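PDB 5HHA: PvdO from Pseudomonas aeruginosa, which is a periplasmic, calcium-binding protein of chromophore maturation with a fold related to the formylglycine-generating enzymes, and may have related oxidase activity. Local coordinates for residues F50-P55 with P67-T72; F196-G201 with H214-E219; C224-Y229 with W239-C244. All coordinates share one frame; numbering follows the deposited sequence.

Contact 1. Residues F50-P55 with P67-T72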
loop_
_atom_site.group_PDB
_atom_site.type_symbol
_atom_site.label_atom_id
_atom_site.label_comp_id
_atom_site.label_asym_id
_atom_site.label_seq_id
_atom_site.Cartn_x
_atom_site.Cartn_y
_atom_site.Cartn_z
ATOM N N PHE A 50 -0.801 13.035 12.839
ATOM C CA PHE A 50 -0.579 13.696 11.560
ATOM C C PHE A 50 -1.885 14.216 11.007
ATOM O O PHE A 50 -2.938 13.800 11.425
ATOM C CB PHE A 50 0.099 12.761 10.530
ATOM C CG PHE A 50 -0.858 11.829 9.803
ATOM C CD1 PHE A 50 -1.562 10.824 10.464
ATOM C CD2 PHE A 50 -1.045 11.963 8.424
ATOM C CE1 PHE A 50 -2.421 9.991 9.771
ATOM C CE2 PHE A 50 -1.912 11.133 7.740
ATOM C CZ PHE A 50 -2.581 10.137 8.414
ATOM N N THR A 51 -1.806 15.114 10.038
ATOM C CA THR A 51 -2.989 15.599 9.372
ATOM C C THR A 51 -3.249 14.758 8.123
ATOM O O THR A 51 -2.390 14.654 7.232
ATOM C CB THR A 51 -2.814 17.082 8.973
ATOM O OG1 THR A 51 -2.542 17.861 10.144
ATOM C CG2 THR A 51 -4.047 17.618 8.257
ATOM N N MET A 52 -4.429 14.174 8.072
ATOM C CA MET A 52 -4.840 13.309 6.979
ATOM C C MET A 52 -5.785 14.047 6.058
ATOM O O MET A 52 -6.659 14.812 6.516
ATOM C CB MET A 52 -5.536 12.079 7.562
ATOM C CG MET A 52 -5.837 10.997 6.540
ATOM S SD MET A 52 -6.619 9.582 7.348
ATOM C CE MET A 52 -6.751 8.428 5.986
ATOM N N GLY A 53 -5.618 13.821 4.758
ATOM C CA GLY A 53 -6.404 14.480 3.738
ATOM C C GLY A 53 -5.546 15.439 2.951
ATOM O O GLY A 53 -4.306 15.447 3.080
ATOM N N THR A 54 -6.190 16.279 2.154
ATOM C CA THR A 54 -5.501 17.131 1.198
ATOM C C THR A 54 -6.041 18.569 1.249
ATOM O O THR A 54 -7.247 18.748 1.216
ATOM C CB THR A 54 -5.711 16.547 -0.215
ATOM O OG1 THR A 54 -5.219 15.200 -0.235
ATOM C CG2 THR A 54 -5.010 17.338 -1.259
ATOM N N PRO A 55 -5.176 19.568 1.267
ATOM C CA PRO A 55 -5.647 20.954 1.181
ATOM C C PRO A 55 -6.438 21.226 -0.100
ATOM O O PRO A 55 -6.114 20.673 -1.139
ATOM C CB PRO A 55 -4.350 21.767 1.232
ATOM C CG PRO A 55 -3.343 20.845 1.906
ATOM C CD PRO A 55 -3.719 19.480 1.417
ATOM N N PRO A 67 -12.833 16.279 4.935
ATOM C CA PRO A 67 -11.981 17.365 5.445
ATOM C C PRO A 67 -10.623 16.896 5.938
ATOM O O PRO A 67 -10.452 15.749 6.395
ATOM C CB PRO A 67 -12.784 17.927 6.626
ATOM C CG PRO A 67 -13.672 16.799 7.016
ATOM C CD PRO A 67 -14.042 16.095 5.741
ATOM N N LEU A 68 -9.660 17.787 5.886
ATOM C CA LEU A 68 -8.418 17.608 6.601
ATOM C C LEU A 68 -8.769 17.314 8.038
ATOM O O LEU A 68 -9.644 17.982 8.622
ATOM C CB LEU A 68 -7.604 18.881 6.527
ATOM C CG LEU A 68 -6.997 19.198 5.171
ATOM C CD1 LEU A 68 -6.634 20.668 5.072
ATOM C CD2 LEU A 68 -5.778 18.312 4.979
ATOM N N HIS A 69 -8.106 16.343 8.645
ATOM C CA HIS A 69 -8.440 15.980 10.030
ATOM C C HIS A 69 -7.228 15.288 10.612
ATOM O O HIS A 69 -6.513 14.539 9.919
ATOM C CB HIS A 69 -9.696 15.089 10.090
ATOM C CG HIS A 69 -9.516 13.760 9.416
ATOM N ND1 HIS A 69 -9.394 13.632 8.047
ATOM C CD2 HIS A 69 -9.346 12.518 9.930
ATOM C CE1 HIS A 69 -9.197 12.360 7.744
ATOM N NE2 HIS A 69 -9.162 11.663 8.869
ATOM N N ASP A 70 -6.954 15.509 11.896
ATOM C CA ASP A 70 -5.751 14.981 12.501
ATOM C C ASP A 70 -6.042 13.614 13.116
ATOM O O ASP A 70 -7.083 13.389 13.716
ATOM C CB ASP A 70 -5.207 15.936 13.552
ATOM C CG ASP A 70 -4.564 17.161 12.944
ATOM O OD1 ASP A 70 -4.692 17.395 11.733
ATOM O OD2 ASP A 70 -3.986 17.955 13.710
ATOM N N VAL A 71 -5.126 12.691 12.887
ATOM C CA VAL A 71 -5.240 11.311 13.345
ATOM C C VAL A 71 -4.051 11.001 14.235
ATOM O O VAL A 71 -2.926 11.399 13.956
ATOM C CB VAL A 71 -5.278 10.343 12.139
ATOM C CG1 VAL A 71 -5.312 8.898 12.582
ATOM C CG2 VAL A 71 -6.440 10.655 11.279
ATOM N N THR A 72 -4.341 10.284 15.318
ATOM C CA THR A 72 -3.354 9.968 16.344
ATOM C C THR A 72 -3.070 8.485 16.454
ATOM O O THR A 72 -3.990 7.683 16.511
ATOM C CB THR A 72 -3.867 10.472 17.718
ATOM O OG1 THR A 72 -4.004 11.899 17.663
ATOM C CG2 THR A 72 -2.951 10.076 18.863
#

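Contact 2. Residues F196-G201 with H214-E219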
loop_
_atom_site.group_PDB
_atom_site.type_symbol
_atom_site.label_atom_id
_atom_site.label_comp_id
_atom_site.label_asym_id
_atom_site.label_seq_id
_atom_site.Cartn_x
_atom_site.Cartn_y
_atom_site.Cartn_z
ATOM N N PHE A 196 5.928 -2.169 -16.482
ATOM C CA PHE A 196 5.041 -2.747 -15.487
ATOM C C PHE A 196 5.630 -2.483 -14.107
ATOM O O PHE A 196 6.215 -1.430 -13.895
ATOM C CB PHE A 196 4.798 -4.227 -15.799
ATOM C CG PHE A 196 4.299 -4.439 -17.193
ATOM C CD1 PHE A 196 2.979 -4.235 -17.500
ATOM C CD2 PHE A 196 5.180 -4.767 -18.209
ATOM C CE1 PHE A 196 2.517 -4.406 -18.797
ATOM C CE2 PHE A 196 4.729 -4.946 -19.519
ATOM C CZ PHE A 196 3.410 -4.762 -19.803
ATOM N N THR A 197 5.448 -3.385 -13.141
ATOM C CA THR A 197 5.993 -3.136 -11.800
ATOM C C THR A 197 7.518 -3.255 -11.795
ATOM O O THR A 197 8.125 -3.855 -12.713
ATOM C CB THR A 197 5.383 -4.068 -10.760
ATOM O OG1 THR A 197 5.603 -5.416 -11.193
ATOM C CG2 THR A 197 3.895 -3.820 -10.595
ATOM N N SER A 198 8.127 -2.702 -10.764
ATOM C CA SER A 198 9.549 -2.731 -10.525
ATOM C C SER A 198 9.811 -3.546 -9.270
ATOM O O SER A 198 8.964 -3.680 -8.398
ATOM C CB SER A 198 10.055 -1.293 -10.316
ATOM O OG SER A 198 9.176 -0.554 -9.443
ATOM N N PRO A 199 11.022 -4.109 -9.146
ATOM C CA PRO A 199 11.350 -4.765 -7.886
ATOM C C PRO A 199 11.130 -3.795 -6.753
ATOM O O PRO A 199 11.402 -2.605 -6.880
ATOM C CB PRO A 199 12.841 -5.125 -8.035
ATOM C CG PRO A 199 13.085 -5.113 -9.503
ATOM C CD PRO A 199 12.129 -4.123 -10.111
ATOM N N VAL A 200 10.675 -4.284 -5.616
ATOM C CA VAL A 200 10.424 -3.392 -4.496
ATOM C C VAL A 200 11.728 -2.698 -4.105
ATOM O O VAL A 200 12.813 -3.312 -4.134
ATOM C CB VAL A 200 9.776 -4.130 -3.312
ATOM C CG1 VAL A 200 8.441 -4.743 -3.751
ATOM C CG2 VAL A 200 10.723 -5.198 -2.719
ATOM N N GLY A 201 11.641 -1.412 -3.770
ATOM C CA GLY A 201 12.810 -0.669 -3.337
ATOM C C GLY A 201 13.713 -0.184 -4.460
ATOM O O GLY A 201 14.917 0.009 -4.230
ATOM N N HIS A 214 4.445 5.736 -3.346
ATOM C CA HIS A 214 3.924 6.643 -4.373
ATOM C C HIS A 214 3.881 6.062 -5.756
ATOM O O HIS A 214 3.686 6.775 -6.732
ATOM C CB HIS A 214 4.642 7.985 -4.289
ATOM C CG HIS A 214 4.570 8.547 -2.907
ATOM N ND1 HIS A 214 3.598 9.413 -2.440
ATOM C CD2 HIS A 214 5.329 8.235 -1.849
ATOM C CE1 HIS A 214 3.785 9.612 -1.143
ATOM N NE2 HIS A 214 4.849 8.919 -0.773
ATOM N N GLY A 215 4.015 4.744 -5.860
ATOM C CA GLY A 215 3.848 4.093 -7.148
ATOM C C GLY A 215 3.902 2.579 -7.028
ATOM O O GLY A 215 3.734 1.995 -5.941
ATOM N N ASN A 216 4.146 1.955 -8.169
ATOM C CA ASN A 216 4.310 0.512 -8.308
ATOM C C ASN A 216 2.953 -0.191 -8.370
ATOM O O ASN A 216 2.524 -0.596 -9.450
ATOM C CB ASN A 216 5.306 -0.078 -7.293
ATOM C CG ASN A 216 6.194 -1.150 -7.906
ATOM O OD1 ASN A 216 6.164 -1.370 -9.107
ATOM N ND2 ASN A 216 7.003 -1.803 -7.073
ATOM N N VAL A 217 2.261 -0.334 -7.232
ATOM C CA VAL A 217 0.922 -0.893 -7.202
ATOM C C VAL A 217 0.062 -0.152 -6.199
ATOM O O VAL A 217 0.559 0.378 -5.203
ATOM C CB VAL A 217 0.931 -2.409 -6.793
ATOM C CG1 VAL A 217 1.565 -3.261 -7.866
ATOM C CG2 VAL A 217 1.639 -2.660 -5.482
ATOM N N TYR A 218 -1.237 -0.142 -6.464
ATOM C CA TYR A 218 -2.195 0.139 -5.380
ATOM C C TYR A 218 -2.084 -0.940 -4.313
ATOM O O TYR A 218 -1.528 -2.020 -4.566
ATOM C CB TYR A 218 -3.620 0.127 -5.938
ATOM C CG TYR A 218 -4.118 1.472 -6.420
ATOM C CD1 TYR A 218 -4.763 2.329 -5.539
ATOM C CD2 TYR A 218 -3.965 1.883 -7.739
ATOM C CE1 TYR A 218 -5.264 3.550 -5.949
ATOM C CE2 TYR A 218 -4.469 3.117 -8.161
ATOM C CZ TYR A 218 -5.104 3.946 -7.246
ATOM O OH TYR A 218 -5.662 5.179 -7.608
ATOM N N GLU A 219 -2.651 -0.671 -3.148
ATOM C CA GLU A 219 -2.588 -1.576 -2.017
ATOM C C GLU A 219 -3.929 -1.665 -1.336
ATOM O O GLU A 219 -4.558 -0.639 -1.040
ATOM C CB GLU A 219 -1.612 -1.068 -0.965
ATOM C CG GLU A 219 -0.169 -1.028 -1.434
ATOM C CD GLU A 219 0.712 -0.210 -0.526
ATOM O OE1 GLU A 219 0.317 0.039 0.639
ATOM O OE2 GLU A 219 1.820 0.178 -0.965
#

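Contact 3. Residues C224-Y229 with W239-C244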
loop_
_atom_site.group_PDB
_atom_site.type_symbol
_atom_site.label_atom_id
_atom_site.label_comp_id
_atom_site.label_asym_id
_atom_site.label_seq_id
_atom_site.Cartn_x
_atom_site.Cartn_y
_atom_site.Cartn_z
ATOM N N CYS A 224 -13.654 0.115 5.025
ATOM C CA CYS A 224 -14.755 0.232 4.088
ATOM C C CYS A 224 -14.753 1.603 3.442
ATOM O O CYS A 224 -14.240 2.544 3.991
ATOM C CB CYS A 224 -16.088 -0.021 4.787
ATOM S SG CYS A 224 -16.168 -1.740 5.381
ATOM N N TRP A 225 -15.346 1.690 2.264
ATOM C CA TRP A 225 -15.323 2.927 1.493
ATOM C C TRP A 225 -16.228 4.008 2.081
ATOM O O TRP A 225 -17.378 3.747 2.493
ATOM C CB TRP A 225 -15.786 2.641 0.057
ATOM C CG TRP A 225 -15.993 3.897 -0.747
ATOM C CD1 TRP A 225 -15.031 4.729 -1.206
ATOM C CD2 TRP A 225 -17.243 4.452 -1.173
ATOM N NE1 TRP A 225 -15.590 5.777 -1.890
ATOM C CE2 TRP A 225 -16.951 5.631 -1.884
ATOM C CE3 TRP A 225 -18.577 4.065 -1.014
ATOM C CZ2 TRP A 225 -17.945 6.438 -2.442
ATOM C CZ3 TRP A 225 -19.573 4.869 -1.567
ATOM C CH2 TRP A 225 -19.250 6.035 -2.281
ATOM N N HIS A 226 -15.713 5.239 2.099
ATOM C CA HIS A 226 -16.499 6.436 2.379
ATOM C C HIS A 226 -16.026 7.500 1.430
ATOM O O HIS A 226 -14.846 7.590 1.099
ATOM C CB HIS A 226 -16.344 6.916 3.846
ATOM C CG HIS A 226 -16.660 5.860 4.852
ATOM N ND1 HIS A 226 -15.764 4.889 5.209
ATOM C CD2 HIS A 226 -17.775 5.628 5.590
ATOM C CE1 HIS A 226 -16.318 4.060 6.072
ATOM N NE2 HIS A 226 -17.533 4.507 6.341
ATOM N N ASP A 227 -16.969 8.339 1.030
ATOM C CA ASP A 227 -16.763 9.344 0.000
ATOM C C ASP A 227 -16.239 10.695 0.538
ATOM O O ASP A 227 -16.341 11.729 -0.148
ATOM C CB ASP A 227 -18.120 9.543 -0.695
ATOM C CG ASP A 227 -18.014 10.229 -2.018
ATOM O OD1 ASP A 227 -16.985 10.085 -2.721
ATOM O OD2 ASP A 227 -19.010 10.891 -2.377
ATOM N N HIS A 228 -15.641 10.676 1.721
ATOM C CA HIS A 228 -15.274 11.880 2.455
ATOM C C HIS A 228 -14.663 11.407 3.763
ATOM O O HIS A 228 -14.552 10.197 4.010
ATOM C CB HIS A 228 -16.551 12.683 2.720
ATOM C CG HIS A 228 -17.538 11.891 3.500
ATOM N ND1 HIS A 228 -18.607 11.227 2.930
ATOM C CD2 HIS A 228 -17.542 11.552 4.807
ATOM C CE1 HIS A 228 -19.247 10.548 3.867
ATOM N NE2 HIS A 228 -18.613 10.722 5.011
ATOM N N TYR A 229 -14.304 12.350 4.620
ATOM C CA TYR A 229 -13.795 12.034 5.954
ATOM C C TYR A 229 -14.706 12.534 7.107
ATOM O O TYR A 229 -14.249 12.654 8.233
ATOM C CB TYR A 229 -12.410 12.627 6.143
ATOM C CG TYR A 229 -11.324 11.948 5.328
ATOM C CD1 TYR A 229 -11.067 10.568 5.444
ATOM C CD2 TYR A 229 -10.502 12.690 4.489
ATOM C CE1 TYR A 229 -10.037 9.962 4.741
ATOM C CE2 TYR A 229 -9.458 12.081 3.792
ATOM C CZ TYR A 229 -9.225 10.728 3.930
ATOM O OH TYR A 229 -8.192 10.121 3.246
ATOM N N TRP A 239 -11.857 2.410 9.355
ATOM C CA TRP A 239 -13.229 2.878 9.340
ATOM C C TRP A 239 -14.085 1.817 8.711
ATOM O O TRP A 239 -14.176 1.719 7.484
ATOM C CB TRP A 239 -13.289 4.176 8.551
ATOM C CG TRP A 239 -14.523 4.987 8.711
ATOM C CD1 TRP A 239 -15.629 4.697 9.456
ATOM C CD2 TRP A 239 -14.763 6.248 8.081
ATOM N NE1 TRP A 239 -16.543 5.730 9.331
ATOM C CE2 TRP A 239 -16.040 6.675 8.474
ATOM C CE3 TRP A 239 -14.022 7.043 7.201
ATOM C CZ2 TRP A 239 -16.582 7.874 8.033
ATOM C CZ3 TRP A 239 -14.565 8.215 6.755
ATOM C CH2 TRP A 239 -15.844 8.629 7.174
ATOM N N MET A 240 -14.690 0.994 9.573
ATOM C CA MET A 240 -15.458 -0.148 9.132
ATOM C C MET A 240 -16.957 0.114 9.146
ATOM O O MET A 240 -17.458 0.993 9.851
ATOM C CB MET A 240 -15.132 -1.358 10.011
ATOM C CG MET A 240 -13.654 -1.732 10.093
ATOM S SD MET A 240 -12.858 -1.926 8.489
ATOM C CE MET A 240 -13.710 -3.345 7.808
ATOM N N GLU A 241 -17.663 -0.644 8.328
ATOM C CA GLU A 241 -19.115 -0.660 8.346
ATOM C C GLU A 241 -19.490 -2.131 8.426
ATOM O O GLU A 241 -18.707 -3.010 8.043
ATOM C CB GLU A 241 -19.704 0.017 7.098
ATOM C CG GLU A 241 -19.285 1.493 6.907
ATOM C CD GLU A 241 -19.909 2.432 7.919
ATOM O OE1 GLU A 241 -20.886 2.000 8.569
ATOM O OE2 GLU A 241 -19.437 3.587 8.079
ATOM N N GLU A 242 -20.675 -2.398 8.964
ATOM C CA GLU A 242 -21.122 -3.765 9.165
ATOM C C GLU A 242 -21.094 -4.493 7.829
ATOM O O GLU A 242 -20.582 -5.609 7.728
ATOM C CB GLU A 242 -22.534 -3.769 9.748
ATOM C CG GLU A 242 -22.831 -4.953 10.652
ATOM C CD GLU A 242 -24.047 -4.710 11.529
ATOM O OE1 GLU A 242 -23.880 -4.266 12.686
ATOM O OE2 GLU A 242 -25.174 -4.953 11.055
ATOM N N LYS A 243 -21.633 -3.841 6.803
ATOM C CA LYS A 243 -21.684 -4.406 5.468
ATOM C C LYS A 243 -21.065 -3.405 4.505
ATOM O O LYS A 243 -21.393 -2.215 4.560
ATOM C CB LYS A 243 -23.134 -4.672 5.047
ATOM C CG LYS A 243 -23.936 -5.496 6.045
ATOM C CD LYS A 243 -25.389 -5.630 5.616
ATOM C CE LYS A 243 -26.140 -6.588 6.541
ATOM N NZ LYS A 243 -27.506 -6.920 6.036
ATOM N N CYS A 244 -20.180 -3.888 3.633
ATOM C CA CYS A 244 -19.454 -3.029 2.692
ATOM C C CYS A 244 -19.343 -3.618 1.300
ATOM O O CYS A 244 -18.700 -4.646 1.093
ATOM C CB CYS A 244 -18.042 -2.771 3.200
ATOM S SG CYS A 244 -18.020 -2.354 4.917
#

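Contact 1. Residues F50-P55 with P67-T72
Met52 and His69 face each other as a hydrogen-bonded pair of an antiparallel ladder, and their side chains run alongside one another. Met52 CB lies over one face of the imidazole, 4.0 Å from the centroid of the His69 ring, a CH-pi contact. Farther out, Met52 SD passes His69 NE2 obliquely at 3.6 Å. The ring is anchored within its own segment: His69 ND1 donates to Pro67 O at 2.9 Å, the acceptor somewhat out of the ring plane, and a chi1 of 64° sets CG between the backbone N and the carbonyl carbon, turning the ring back toward Pro67. On the same face of the sheet Phe50 CE1 rests 3.7 Å from Val71 CB.

On the face of Thr51 and Asp70 a polar pair forms. Thr51 OG1 gives its proton to Asp70 OD1 at 2.7 Å, arriving from above the carboxylate plane, while Leu68 CD2 lies 3.8 Å from Thr51 CG2 and also touches the Gly53-Thr54 peptide. Beneath these side chains, four backbone hydrogen bonds set the register, two in the Phe50-Val71 pair and two in Met52-His69; Met52 N to His69 O measures 2.8 Å.

Where the ladder ends, Glu158 accepts from Gly53 N and Glu65 bonds Thr54 OG1. Strands 42-52 and 69-73 form a β-hairpin with a long connecting loop; helix 154-162 packs against Phe50 and Met52, and Tyr229 meets the His69 ring.

Contact 2. Residues F196-G201 with H214-E219
Asn216 reaches across to Ser198 with a flat amide that reads both polar sides of that residue's backbone. From CB, the chain leaves at a chi1 of -140°, away from a staggered position, and brings CG to 3.4 Å from Ser198 OG. At the tip the two branches divide the work. Asn216 OD1 accepts from Ser198 N at 2.9 Å, in the carbonyl plane and on a lone pair, with a nearly straight N-H...O angle of 167°. Asn216 ND2 donates to Ser198 O at 3.0 Å; this acceptor lies close to the amide plane, so the pair of bonds fixes the amide's rotation.

The same OD1 also touches Thr197 CB at 3.3 Å and takes a further hydrogen bond from Asn186 ND2, a residue of the calcium site. This buried oxygen is therefore well supplied with donors, and it links the contact to the metal-binding loop. Beside the amide, Thr197 CG2 meets Val217 CG1 at 3.6 Å, while Thr197 OG1 turns to Gln124.

Both segments are largely irregular: 196-201 belongs to the long loop that follows helix 154-162. Residues 214-219 lead into strand 218-221, which pairs with strands 247-251 and 278-285.

Contact 3. Residues C224-Y229 with W239-C244
His226 and Trp239 stack face to face in the tight part of the contact. The imidazole centroid stands 3.5 Å from that of the indole six-membered ring, with the planes only 6° apart, while His226 CB adds a CH-pi contact over the same ring. Around the indole, His228 O lies at the edge, 3.4 Å from Trp239 CZ3, and the His228 ring stands steep and oblique to the indole. Tyr229 CD1 is farther from Trp239 CZ3, at 4.4 Å. Equally close-knit is the buried Cys224, whose SG is joined to Cys244 SG in a disulfide (2.0 Å).

Toward the solvent the contact thins to an exposed rim. Glu241 bends at chi2 (-71°) and carries OE2 back to the imidazole edge, where His226 NE2 donates to Glu241 OE2 at 2.7 Å. The bond is almost straight, at 171°, lies in the ring plane and uses the anti lone pair. The otherwise exposed Met240 touches Cys224 SG with its CE at 3.8 Å.

Thus a covalent link, an aromatic stack and a histidine-carboxylate bond join two segments without regular pairing. The disulfide, consistent with the oxidising periplasm, covalently closes the chain between Cys224 and Cys244, and the carboxylate may favour a protonated His226.

Overall arrangement
Along the chain the three contacts follow in series, each closing before the next opens, and all lie within the sulfatase-modifying-factor-like domain. Contacts 1 and 3 are neighbours, with centres about 17 Å apart, and they touch directly: Tyr229 of contact 3 packs against Met52, Gly53, Pro67 and His69 of contact 1, and helix 154-162 borders both. Contact 2 lies across the chain's centre from either, about 25 and 26 Å away between centres, next to the calcium site. It nevertheless shares the mixed sheet with contact 1, through strand 218-221 on one side and strands 42-52 and 69-73 on the other. Two adjoining contacts and one remote contact near the calcium site thus tie a loop-rich fold.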